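Local coordinates for glycerol-3-phosphate dehydrogenase [NAD(P)+] (Coxiella burnetii, PDB 3K96), which probably reduces dihydroxyacetone phosphate to sn-glycerol 3-phosphate with NADH or NADPH, supplying the precursor for phospholipid synthesis, at residues Pro162-Glu167 against Leu270-Thr275; Gly38-Ala43 against Leu104-Ser109; Ile225-Lys230 against Asn234-Leu239. One frame throughout, in Å; residues are numbered along the deposited sequence.

Contact 1: residues Pro162-Glu167 against Leu270-Thr275; sequences PSLATE and LVLTCT
Leu-272 puts its forked end between Pro-162 and Leu-164, and this one side chain carries the helical half of the contact. Its CB points toward the 162-167 segment, and with CG anti to the backbone N (chi1 169°) the two methyls are carried out to the opposing chain. The branches divide the work. CD2 comes up against the backbone, 3.6 Å from Pro-162 CA and 3.5 Å from Ser-163 N, and lies 3.8 Å from Pro-162 CB. CD1 goes to the other leucine, 4.0 Å from Leu-164 CG. The two leucines lie aslant to one another: Leu-164 CB does not itself aim at the helix, but CG, anti to its own carbonyl carbon (chi1 -67°), swings the branched end nearer to Leu-272.

The segment 162-167 follows strand 156-160 and turns into helix 165-169, with Leu-164 at the N-cap position. Its partner lies on helix 264-275, so the contact spans the seam between the nucleotide-binding part of the chain and the helical C-terminal part. Residues tied to the predicted substrate site flank the apolar patch: Ser-163, predicted to bind sn-glycerol 3-phosphate, turns its CB away from the helix and hydrogen-bonds through OG to Gly-161 O, while Thr-273 OG1 bonds Lys-216 NZ, the predicted proton acceptor. The second subunit closes in as well, Asn-234 OD1 of that chain accepting from Leu-164 N.

Between the two segments the chemistry is purely van der Waals, methyls on carbon and on one peptide nitrogen. Dispersion and close fit, which have no preferred direction, join the two parts here, while the polar groups nearby, Ser-163 OG and Thr-273 OG1, bond to other residues.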
ATOM      1  N   PRO A 162      -6.925  -5.572   7.220  1.00 29.88           N
ATOM      2  CA  PRO A 162      -7.602  -5.426   5.936  1.00 30.19           C
ATOM      3  C   PRO A 162      -8.680  -6.489   5.859  1.00 28.99           C
ATOM      4  O   PRO A 162      -8.393  -7.661   5.620  1.00 29.86           O
ATOM      5  CB  PRO A 162      -6.496  -5.676   4.906  1.00 30.46           C
ATOM      6  CG  PRO A 162      -5.470  -6.486   5.622  1.00 31.08           C
ATOM      7  CD  PRO A 162      -5.585  -6.155   7.088  1.00 30.25           C
ATOM      8  N   SER A 163      -9.919  -6.087   6.012  1.00 29.47           N
ATOM      9  CA  SER A 163     -10.973  -7.082   6.066  1.00 30.73           C
ATOM     10  C   SER A 163     -12.322  -6.637   5.551  1.00 31.14           C
ATOM     11  O   SER A 163     -13.216  -6.384   6.360  1.00 34.92           O
ATOM     12  CB  SER A 163     -11.133  -7.488   7.524  1.00 30.70           C
ATOM     13  OG  SER A 163     -11.391  -6.337   8.309  1.00 31.37           O
ATOM     14  N   LEU A 164     -12.493  -6.551   4.229  1.00 29.69           N
ATOM     15  CA  LEU A 164     -13.793  -6.219   3.659  1.00 29.03           C
ATOM     16  C   LEU A 164     -14.784  -7.256   4.163  1.00 27.80           C
ATOM     17  O   LEU A 164     -14.528  -8.442   4.072  1.00 26.69           O
ATOM     18  CB  LEU A 164     -13.781  -6.290   2.139  1.00 28.18           C
ATOM     19  CG  LEU A 164     -12.942  -5.281   1.366  1.00 32.27           C
ATOM     20  CD1 LEU A 164     -13.152  -5.504  -0.138  1.00 31.02           C
ATOM     21  CD2 LEU A 164     -13.332  -3.833   1.807  1.00 33.82           C
ATOM     22  N   ALA A 165     -15.917  -6.810   4.665  1.00 28.61           N
ATOM     23  CA  ALA A 165     -16.914  -7.725   5.240  1.00 28.82           C
ATOM     24  C   ALA A 165     -17.446  -8.742   4.230  1.00 29.49           C
ATOM     25  O   ALA A 165     -17.613  -9.919   4.559  1.00 30.05           O
ATOM     26  CB  ALA A 165     -18.072  -6.910   5.882  1.00 28.39           C
ATOM     27  N   THR A 166     -17.697  -8.292   2.995  1.00 29.65           N
ATOM     28  CA  THR A 166     -18.219  -9.152   1.934  1.00 29.63           C
ATOM     29  C   THR A 166     -17.261 -10.306   1.600  1.00 29.79           C
ATOM     30  O   THR A 166     -17.707 -11.444   1.397  1.00 29.29           O
ATOM     31  CB  THR A 166     -18.564  -8.325   0.610  1.00 30.65           C
ATOM     32  OG1 THR A 166     -17.436  -7.521   0.239  1.00 32.67           O
ATOM     33  CG2 THR A 166     -19.785  -7.385   0.823  1.00 31.92           C
ATOM     34  N   GLU A 167     -15.951 -10.033   1.578  1.00 28.91           N
ATOM     35  CA  GLU A 167     -14.955 -11.081   1.263  1.00 28.54           C
ATOM     36  C   GLU A 167     -14.805 -12.099   2.404  1.00 27.33           C
ATOM     37  O   GLU A 167     -14.559 -13.295   2.166  1.00 24.77           O
ATOM     38  CB  GLU A 167     -13.591 -10.471   0.890  1.00 28.86           C
ATOM     39  CG  GLU A 167     -13.639  -9.610  -0.411  1.00 32.10           C
ATOM     40  CD  GLU A 167     -12.244  -9.174  -0.916  1.00 35.99           C
ATOM     41  OE1 GLU A 167     -11.292  -9.173  -0.108  1.00 36.23           O
ATOM     42  OE2 GLU A 167     -12.113  -8.843  -2.136  1.00 34.81           O
ATOM     43  N   LEU A 270      -4.616   0.145   5.419  1.00 28.86           N
ATOM     44  CA  LEU A 270      -4.525   1.405   4.662  1.00 29.07           C
ATOM     45  C   LEU A 270      -4.512   1.181   3.166  1.00 28.79           C
ATOM     46  O   LEU A 270      -5.227   1.854   2.438  1.00 29.00           O
ATOM     47  CB  LEU A 270      -3.289   2.193   5.067  1.00 28.19           C
ATOM     48  CG  LEU A 270      -3.080   3.579   4.454  1.00 27.60           C
ATOM     49  CD1 LEU A 270      -4.137   4.553   4.932  1.00 30.46           C
ATOM     50  CD2 LEU A 270      -1.700   4.064   4.886  1.00 27.85           C
ATOM     51  N   VAL A 271      -3.704   0.240   2.698  0.70 30.39           N
ATOM     52  CA  VAL A 271      -3.651   0.001   1.272  0.70 31.10           C
ATOM     53  C   VAL A 271      -4.995  -0.480   0.758  0.70 30.78           C
ATOM     54  O   VAL A 271      -5.463  -0.011  -0.271  0.70 30.50           O
ATOM     55  CB  VAL A 271      -2.497  -0.934   0.867  0.70 31.13           C
ATOM     56  CG1 VAL A 271      -1.186  -0.300   1.277  0.70 33.17           C
ATOM     57  CG2 VAL A 271      -2.649  -2.318   1.471  0.70 31.71           C
ATOM     58  N   LEU A 272      -5.639  -1.376   1.504  1.00 30.95           N
ATOM     59  CA  LEU A 272      -6.953  -1.881   1.125  1.00 30.50           C
ATOM     60  C   LEU A 272      -7.957  -0.761   0.997  1.00 32.26           C
ATOM     61  O   LEU A 272      -8.632  -0.618  -0.039  1.00 33.32           O
ATOM     62  CB  LEU A 272      -7.488  -2.867   2.181  1.00 30.65           C
ATOM     63  CG  LEU A 272      -8.968  -3.253   2.002  1.00 33.26           C
ATOM     64  CD1 LEU A 272      -9.150  -4.068   0.712  1.00 27.97           C
ATOM     65  CD2 LEU A 272      -9.496  -4.035   3.204  1.00 27.52           C
ATOM     66  N   THR A 273      -8.027   0.079   2.026  1.00 32.46           N
ATOM     67  CA  THR A 273      -9.056   1.114   2.080  1.00 33.02           C
ATOM     68  C   THR A 273      -8.815   2.276   1.118  1.00 34.17           C
ATOM     69  O   THR A 273      -9.774   2.912   0.661  1.00 33.13           O
ATOM     70  CB  THR A 273      -9.222   1.649   3.499  1.00 33.74           C
ATOM     71  OG1 THR A 273      -9.295   0.537   4.418  1.00 33.99           O
ATOM     72  CG2 THR A 273     -10.487   2.509   3.604  1.00 33.11           C
ATOM     73  N   CYS A 274      -7.550   2.548   0.814  1.00 33.71           N
ATOM     74  CA  CYS A 274      -7.220   3.631  -0.111  1.00 34.62           C
ATOM     75  C   CYS A 274      -7.312   3.241  -1.596  1.00 35.67           C
ATOM     76  O   CYS A 274      -7.241   4.100  -2.464  1.00 37.19           O
ATOM     77  CB  CYS A 274      -5.836   4.171   0.198  1.00 33.79           C
ATOM     78  SG  CYS A 274      -5.767   5.085   1.748  1.00 32.55           S
ATOM     79  N   THR A 275      -7.471   1.957  -1.895  1.00 37.32           N
ATOM     80  CA  THR A 275      -7.533   1.534  -3.274  1.00 38.33           C
ATOM     81  C   THR A 275      -8.799   0.780  -3.672  1.00 40.15           C
ATOM     82  O   THR A 275      -8.998   0.530  -4.836  1.00 41.71           O
ATOM     83  CB  THR A 275      -6.333   0.633  -3.612  1.00 38.59           C
ATOM     84  OG1 THR A 275      -6.371  -0.537  -2.789  1.00 39.89           O
ATOM     85  CG2 THR A 275      -5.013   1.366  -3.379  1.00 36.60           C
TER

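Contact 2: residues Gly38-Ala43 against Leu104-Ser109; sequences GSWGTA and LIVVPS
Val-106 leans on Trp-40 and Gly-41 where the first helix of a Rossmann fold begins. Gly-38 and Gly-41 fit a GxGxxG pattern of the Rossmann type, consistent with the predicted role of Ser-39 and Trp-40 in binding NADPH; Val-106 follows strand 102-105, the sheet neighbour of strand 32-35 that leads into this glycine turn.

Val-106 CB points toward the helix and lies 3.8 Å from Gly-41 CA. Gly-41, bare of a side chain, lets the helix and the strand end come close. From CB the side chain forks. CG2, anti to the carbonyl carbon, stays on the glycine side, 4.1 Å from Gly-41 CA. CG1, anti to the backbone N (chi1 -166°), reaches further along the helix to Gly-41 N and to the indole of Trp-40, meeting CD1 at 3.5 Å. The methyl comes to this five-membered ring at a slant, and the two side chains cross at about a right angle. The six-membered ring of the indole reaches Ser-163, whose OG lies near Trp-40 CZ2.

The polar side of the joint rests largely on backbone atoms, with one hydroxyl. Gly-38 O takes Thr-42 N and Thr-42 OG1 from opposite faces of its carbonyl plane, the hydroxyl at 2.7 Å, which grips the first helical turn at both of the threonine's donors. Across the gap, one water accepts from Gly-41 N at 2.8 Å and donates to Val-106 O at 2.9 Å.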
ATOM      1  N   GLY A  38     -23.895  -4.328  11.605  1.00 32.07           N
ATOM      2  CA  GLY A  38     -23.503  -3.787  10.303  1.00 31.26           C
ATOM      3  C   GLY A  38     -22.865  -4.946   9.527  1.00 30.60           C
ATOM      4  O   GLY A  38     -22.886  -6.121   9.978  1.00 30.20           O
ATOM      5  N   SER A  39     -22.276  -4.623   8.379  0.60 30.39           N
ATOM      6  CA  SER A  39     -21.633  -5.627   7.527  0.60 30.39           C
ATOM      7  C   SER A  39     -20.544  -6.385   8.271  0.60 30.15           C
ATOM      8  O   SER A  39     -20.520  -7.620   8.289  0.60 30.53           O
ATOM      9  CB  SER A  39     -20.994  -4.946   6.300  0.60 30.94           C
ATOM     10  OG  SER A  39     -21.947  -4.182   5.577  0.60 32.32           O
ATOM     11  N   TRP A  40     -19.629  -5.640   8.875  1.00 29.33           N
ATOM     12  CA  TRP A  40     -18.502  -6.238   9.561  1.00 28.75           C
ATOM     13  C   TRP A  40     -18.947  -7.050  10.780  1.00 28.00           C
ATOM     14  O   TRP A  40     -18.521  -8.190  10.944  1.00 27.10           O
ATOM     15  CB  TRP A  40     -17.448  -5.168   9.887  1.00 28.55           C
ATOM     16  CG  TRP A  40     -16.153  -5.676  10.510  1.00 25.31           C
ATOM     17  CD1 TRP A  40     -15.466  -5.090  11.544  1.00 24.56           C
ATOM     18  CD2 TRP A  40     -15.413  -6.863  10.168  1.00 24.39           C
ATOM     19  NE1 TRP A  40     -14.351  -5.829  11.857  1.00 26.10           N
ATOM     20  CE2 TRP A  40     -14.287  -6.916  11.024  1.00 25.49           C
ATOM     21  CE3 TRP A  40     -15.570  -7.865   9.210  1.00 23.88           C
ATOM     22  CZ2 TRP A  40     -13.344  -7.932  10.954  1.00 24.49           C
ATOM     23  CZ3 TRP A  40     -14.639  -8.881   9.158  1.00 21.93           C
ATOM     24  CH2 TRP A  40     -13.544  -8.912  10.022  1.00 24.89           C
ATOM     25  N   GLY A  41     -19.791  -6.479  11.625  1.00 28.45           N
ATOM     26  CA  GLY A  41     -20.294  -7.243  12.798  1.00 28.40           C
ATOM     27  C   GLY A  41     -20.938  -8.554  12.413  1.00 28.92           C
ATOM     28  O   GLY A  41     -20.709  -9.594  13.042  1.00 28.97           O
ATOM     29  N   THR A  42     -21.723  -8.517  11.336  1.00 30.36           N
ATOM     30  CA  THR A  42     -22.425  -9.693  10.861  1.00 29.79           C
ATOM     31  C   THR A  42     -21.454 -10.718  10.268  1.00 30.52           C
ATOM     32  O   THR A  42     -21.634 -11.918  10.456  1.00 28.96           O
ATOM     33  CB  THR A  42     -23.492  -9.326   9.819  1.00 30.30           C
ATOM     34  OG1 THR A  42     -24.395  -8.355  10.364  1.00 29.70           O
ATOM     35  CG2 THR A  42     -24.280 -10.562   9.389  1.00 29.78           C
ATOM     36  N   ALA A  43     -20.434 -10.246   9.546  1.00 30.62           N
ATOM     37  CA  ALA A  43     -19.433 -11.132   8.956  1.00 30.30           C
ATOM     38  C   ALA A  43     -18.666 -11.871  10.070  1.00 28.81           C
ATOM     39  O   ALA A  43     -18.408 -13.059   9.973  1.00 29.18           O
ATOM     40  CB  ALA A  43     -18.452 -10.334   8.056  1.00 30.92           C
ATOM     41  N   LEU A 104     -18.223  -8.594  21.888  1.00 29.90           N
ATOM     42  CA  LEU A 104     -17.467  -8.042  20.759  1.00 28.95           C
ATOM     43  C   LEU A 104     -18.273  -6.916  20.121  1.00 28.94           C
ATOM     44  O   LEU A 104     -19.305  -7.148  19.493  1.00 28.00           O
ATOM     45  CB  LEU A 104     -17.162  -9.153  19.756  1.00 29.50           C
ATOM     46  CG  LEU A 104     -16.527  -8.762  18.422  1.00 30.36           C
ATOM     47  CD1 LEU A 104     -15.218  -7.964  18.612  1.00 26.11           C
ATOM     48  CD2 LEU A 104     -16.310 -10.030  17.618  1.00 30.45           C
ATOM     49  N   ILE A 105     -17.822  -5.690  20.336  1.00 28.09           N
ATOM     50  CA  ILE A 105     -18.517  -4.517  19.850  1.00 28.79           C
ATOM     51  C   ILE A 105     -18.026  -4.117  18.453  1.00 29.47           C
ATOM     52  O   ILE A 105     -16.839  -3.928  18.249  1.00 28.19           O
ATOM     53  CB  ILE A 105     -18.281  -3.311  20.791  1.00 28.63           C
ATOM     54  CG1 ILE A 105     -18.702  -3.657  22.235  1.00 30.32           C
ATOM     55  CG2 ILE A 105     -19.003  -2.088  20.252  1.00 28.66           C
ATOM     56  CD1 ILE A 105     -18.399  -2.565  23.259  1.00 27.61           C
ATOM     57  N   VAL A 106     -18.963  -3.939  17.521  1.00 29.94           N
ATOM     58  CA  VAL A 106     -18.629  -3.585  16.151  1.00 30.80           C
ATOM     59  C   VAL A 106     -19.609  -2.528  15.608  1.00 31.99           C
ATOM     60  O   VAL A 106     -20.166  -2.683  14.540  1.00 33.90           O
ATOM     61  CB  VAL A 106     -18.649  -4.832  15.219  1.00 31.19           C
ATOM     62  CG1 VAL A 106     -17.968  -4.512  13.909  1.00 33.17           C
ATOM     63  CG2 VAL A 106     -17.930  -6.025  15.869  1.00 32.09           C
ATOM     64  N   VAL A 107     -19.822  -1.458  16.361  1.00 31.11           N
ATOM     65  CA  VAL A 107     -20.678  -0.375  15.919  1.00 29.36           C
ATOM     66  C   VAL A 107     -19.794   0.766  15.362  1.00 29.39           C
ATOM     67  O   VAL A 107     -18.577   0.767  15.542  1.00 29.28           O
ATOM     68  CB  VAL A 107     -21.551   0.113  17.076  1.00 29.45           C
ATOM     69  CG1 VAL A 107     -22.430  -1.035  17.588  1.00 28.59           C
ATOM     70  CG2 VAL A 107     -20.708   0.668  18.209  1.00 27.15           C
ATOM     71  N   PRO A 108     -20.387   1.722  14.662  1.00 29.08           N
ATOM     72  CA  PRO A 108     -19.531   2.804  14.204  1.00 29.94           C
ATOM     73  C   PRO A 108     -18.903   3.579  15.374  1.00 29.56           C
ATOM     74  O   PRO A 108     -19.448   3.596  16.483  1.00 29.05           O
ATOM     75  CB  PRO A 108     -20.493   3.707  13.420  1.00 29.65           C
ATOM     76  CG  PRO A 108     -21.564   2.805  12.964  1.00 29.45           C
ATOM     77  CD  PRO A 108     -21.751   1.838  14.130  1.00 30.44           C
ATOM     78  N   SER A 109     -17.777   4.238  15.122  1.00 28.37           N
ATOM     79  CA  SER A 109     -17.096   4.986  16.165  1.00 28.27           C
ATOM     80  C   SER A 109     -17.975   6.072  16.798  1.00 29.16           C
ATOM     81  O   SER A 109     -17.876   6.335  18.006  1.00 29.47           O
ATOM     82  CB  SER A 109     -15.784   5.571  15.629  1.00 28.82           C
ATOM     83  OG  SER A 109     -16.000   6.354  14.480  1.00 29.47           O
TER
HETATM   84  O   HOH W   1     -21.017  -4.022  12.079  1.00 35.87           O

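Contact 3: residues Ile225-Lys230 against Asn234-Leu239; sequences ISDGLK and NARAAL
Asp-227 and Arg-236 supply the charged part of this hairpin of two consecutive helices, 206-228 and 233-253. Arg-236 NH1 lies 3.1 Å from Asp-227 OD2 in a salt bridge, but the hydrogen bond within it is weak, bent to 131°, and the position of OD2 is somewhat uncertain. Carboxylate and guanidinium planes are turned 66° apart, so no flat two-pronged pairing forms. The arginine chain bends at chi3 (66°), and its CD passes 3.7 Å from Asp-227 OD1. The stronger partner of Asp-227 is Arg-282, on helix 280-290.

Van der Waals packing lies beside it. Ser-226 CB touches Leu-239 CD1 at 3.5 Å, and Ser-226 OG sits 4.0 Å from Ala-235 CB; the small side chains of Ser-226 and Ala-235 allow the helices to run close.

Backbone bonding closes the first helix: Lys-230, with positive phi, ends it in a Schellman motif, Lys-230 N bonding Asp-227 O.

With two arginines gathered round it, the carboxylate is probably ionised and would link helix 280-290 to the hairpin, though the uncertain place of OD2 leaves the strength of the tie open.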
ATOM      1  N   ILE A 225     -10.202  11.749  -2.939  1.00 27.14           N
ATOM      2  CA  ILE A 225     -10.278  13.071  -3.538  1.00 27.72           C
ATOM      3  C   ILE A 225      -9.296  13.191  -4.710  1.00 28.62           C
ATOM      4  O   ILE A 225      -9.662  13.673  -5.770  1.00 30.29           O
ATOM      5  CB  ILE A 225     -10.013  14.185  -2.500  1.00 27.63           C
ATOM      6  CG1 ILE A 225     -11.161  14.230  -1.479  1.00 26.51           C
ATOM      7  CG2 ILE A 225      -9.905  15.538  -3.191  1.00 25.84           C
ATOM      8  CD1 ILE A 225     -10.922  15.133  -0.310  1.00 24.88           C
ATOM      9  N   SER A 226      -8.060  12.745  -4.509  1.00 29.74           N
ATOM     10  CA  SER A 226      -7.035  12.749  -5.559  1.00 29.53           C
ATOM     11  C   SER A 226      -7.520  11.942  -6.772  1.00 29.76           C
ATOM     12  O   SER A 226      -7.392  12.386  -7.920  1.00 28.66           O
ATOM     13  CB  SER A 226      -5.730  12.176  -5.010  1.00 30.69           C
ATOM     14  OG  SER A 226      -4.680  12.213  -5.969  1.00 30.36           O
ATOM     15  N   ASP A 227      -8.106  10.773  -6.531  1.00 28.22           N
ATOM     16  CA  ASP A 227      -8.617   9.964  -7.625  1.00 29.29           C
ATOM     17  C   ASP A 227      -9.795  10.652  -8.328  1.00 29.07           C
ATOM     18  O   ASP A 227      -9.929  10.573  -9.549  1.00 28.29           O
ATOM     19  CB  ASP A 227      -9.023   8.581  -7.152  1.00 30.48           C
ATOM     20  CG  ASP A 227      -7.828   7.680  -6.835  1.00 37.23           C
ATOM     21  OD1 ASP A 227      -6.669   8.038  -7.169  1.00 41.81           O
ATOM     22  OD2 ASP A 227      -8.069   6.592  -6.261  1.00 39.25           O
ATOM     23  N   GLY A 228     -10.639  11.315  -7.552  1.00 28.25           N
ATOM     24  CA  GLY A 228     -11.773  12.030  -8.089  1.00 29.41           C
ATOM     25  C   GLY A 228     -11.275  13.145  -8.986  1.00 29.23           C
ATOM     26  O   GLY A 228     -11.906  13.492  -9.971  1.00 30.17           O
ATOM     27  N   LEU A 229     -10.144  13.718  -8.633  1.00 28.82           N
ATOM     28  CA  LEU A 229      -9.524  14.755  -9.456  1.00 29.24           C
ATOM     29  C   LEU A 229      -8.719  14.106 -10.586  1.00 29.32           C
ATOM     30  O   LEU A 229      -8.096  14.807 -11.371  1.00 30.18           O
ATOM     31  CB  LEU A 229      -8.591  15.610  -8.603  1.00 28.10           C
ATOM     32  CG  LEU A 229      -9.213  16.541  -7.555  1.00 29.30           C
ATOM     33  CD1 LEU A 229      -8.201  16.928  -6.463  1.00 25.39           C
ATOM     34  CD2 LEU A 229      -9.801  17.798  -8.270  1.00 27.55           C
ATOM     35  N   LYS A 230      -8.705  12.764 -10.644  1.00 29.20           N
ATOM     36  CA  LYS A 230      -7.971  12.023 -11.680  1.00 30.14           C
ATOM     37  C   LYS A 230      -6.501  12.383 -11.665  1.00 30.04           C
ATOM     38  O   LYS A 230      -5.888  12.493 -12.720  1.00 30.06           O
ATOM     39  CB  LYS A 230      -8.467  12.357 -13.084  1.00 31.66           C
ATOM     40  CG  LYS A 230      -9.941  12.255 -13.305  1.00 33.58           C
ATOM     41  CD  LYS A 230     -10.437  10.863 -13.336  1.00 39.18           C
ATOM     42  CE  LYS A 230     -11.841  10.882 -13.963  1.00 41.78           C
ATOM     43  NZ  LYS A 230     -12.506   9.563 -13.849  1.00 46.88           N
ATOM     44  N   ASN A 234       0.238   7.326  -9.421  1.00 24.81           N
ATOM     45  CA  ASN A 234       1.504   7.754  -8.824  1.00 25.28           C
ATOM     46  C   ASN A 234       1.217   8.688  -7.655  1.00 25.18           C
ATOM     47  O   ASN A 234       1.798   8.539  -6.565  1.00 25.61           O
ATOM     48  CB  ASN A 234       2.410   8.496  -9.839  1.00 25.10           C
ATOM     49  CG  ASN A 234       2.975   7.584 -10.931  1.00 27.17           C
ATOM     50  OD1 ASN A 234       2.953   6.336 -10.815  1.00 27.48           O
ATOM     51  ND2 ASN A 234       3.505   8.200 -11.999  1.00 25.21           N
ATOM     52  N   ALA A 235       0.337   9.664  -7.886  1.00 23.60           N
ATOM     53  CA  ALA A 235      -0.029  10.626  -6.845  1.00 25.26           C
ATOM     54  C   ALA A 235      -0.722   9.906  -5.655  1.00 23.29           C
ATOM     55  O   ALA A 235      -0.492  10.247  -4.494  1.00 23.61           O
ATOM     56  CB  ALA A 235      -0.925  11.726  -7.406  1.00 24.50           C
ATOM     57  N   ARG A 236      -1.533   8.911  -5.947  1.00 23.60           N
ATOM     58  CA  ARG A 236      -2.202   8.180  -4.875  1.00 23.19           C
ATOM     59  C   ARG A 236      -1.172   7.465  -4.022  1.00 23.91           C
ATOM     60  O   ARG A 236      -1.264   7.501  -2.820  1.00 26.58           O
ATOM     61  CB  ARG A 236      -3.228   7.196  -5.423  1.00 23.05           C
ATOM     62  CG  ARG A 236      -3.943   6.399  -4.333  1.00 25.63           C
ATOM     63  CD  ARG A 236      -5.064   5.584  -4.873  1.00 26.84           C
ATOM     64  NE  ARG A 236      -4.603   4.533  -5.755  1.00 29.81           N
ATOM     65  CZ  ARG A 236      -5.407   3.707  -6.424  1.00 32.49           C
ATOM     66  NH1 ARG A 236      -6.717   3.822  -6.316  1.00 36.40           N
ATOM     67  NH2 ARG A 236      -4.897   2.759  -7.195  1.00 31.61           N
ATOM     68  N   ALA A 237      -0.171   6.845  -4.637  1.00 25.71           N
ATOM     69  CA  ALA A 237       0.852   6.115  -3.886  1.00 25.43           C
ATOM     70  C   ALA A 237       1.656   7.074  -3.023  1.00 26.66           C
ATOM     71  O   ALA A 237       1.989   6.767  -1.887  1.00 27.36           O
ATOM     72  CB  ALA A 237       1.784   5.328  -4.838  1.00 25.22           C
ATOM     73  N   ALA A 238       1.964   8.246  -3.565  1.00 27.06           N
ATOM     74  CA  ALA A 238       2.699   9.260  -2.814  1.00 27.00           C
ATOM     75  C   ALA A 238       1.874   9.712  -1.581  1.00 27.06           C
ATOM     76  O   ALA A 238       2.420   9.924  -0.500  1.00 27.45           O
ATOM     77  CB  ALA A 238       3.025  10.445  -3.708  1.00 24.51           C
ATOM     78  N   LEU A 239       0.570   9.885  -1.756  1.00 27.51           N
ATOM     79  CA  LEU A 239      -0.318  10.266  -0.647  1.00 28.17           C
ATOM     80  C   LEU A 239      -0.458   9.136   0.384  1.00 28.53           C
ATOM     81  O   LEU A 239      -0.536   9.397   1.583  1.00 28.97           O
ATOM     82  CB  LEU A 239      -1.703  10.680  -1.156  1.00 28.61           C
ATOM     83  CG  LEU A 239      -1.724  11.993  -1.977  1.00 30.96           C
ATOM     84  CD1 LEU A 239      -3.069  12.236  -2.671  1.00 28.27           C
ATOM     85  CD2 LEU A 239      -1.379  13.147  -1.081  1.00 27.53           C
TER

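How the contacts relate
Contact 2 lies near the centre of the chain, within the nucleotide-binding part; contact 3 lies furthest out, packing two consecutive helices of the C-terminal part; contact 1 joins the two parts. Contacts 1 and 3 are largely buried and both touch the second subunit, whereas contact 2 is partly buried and meets no other chain. The chemistry shifts accordingly: methyl packing at the seam, a valine with a bridging water at the glycine turn, a salt bridge among the outer helices. Contacts 1 and 2 abut, Ala-165 CB lying 3.5 Å from Ser-39 C, while Arg-236 CD approaches Cys-274 O, linking contact 3 to contact 1. Contacts 2 and 3 remain about 18 Å apart at their nearest atoms.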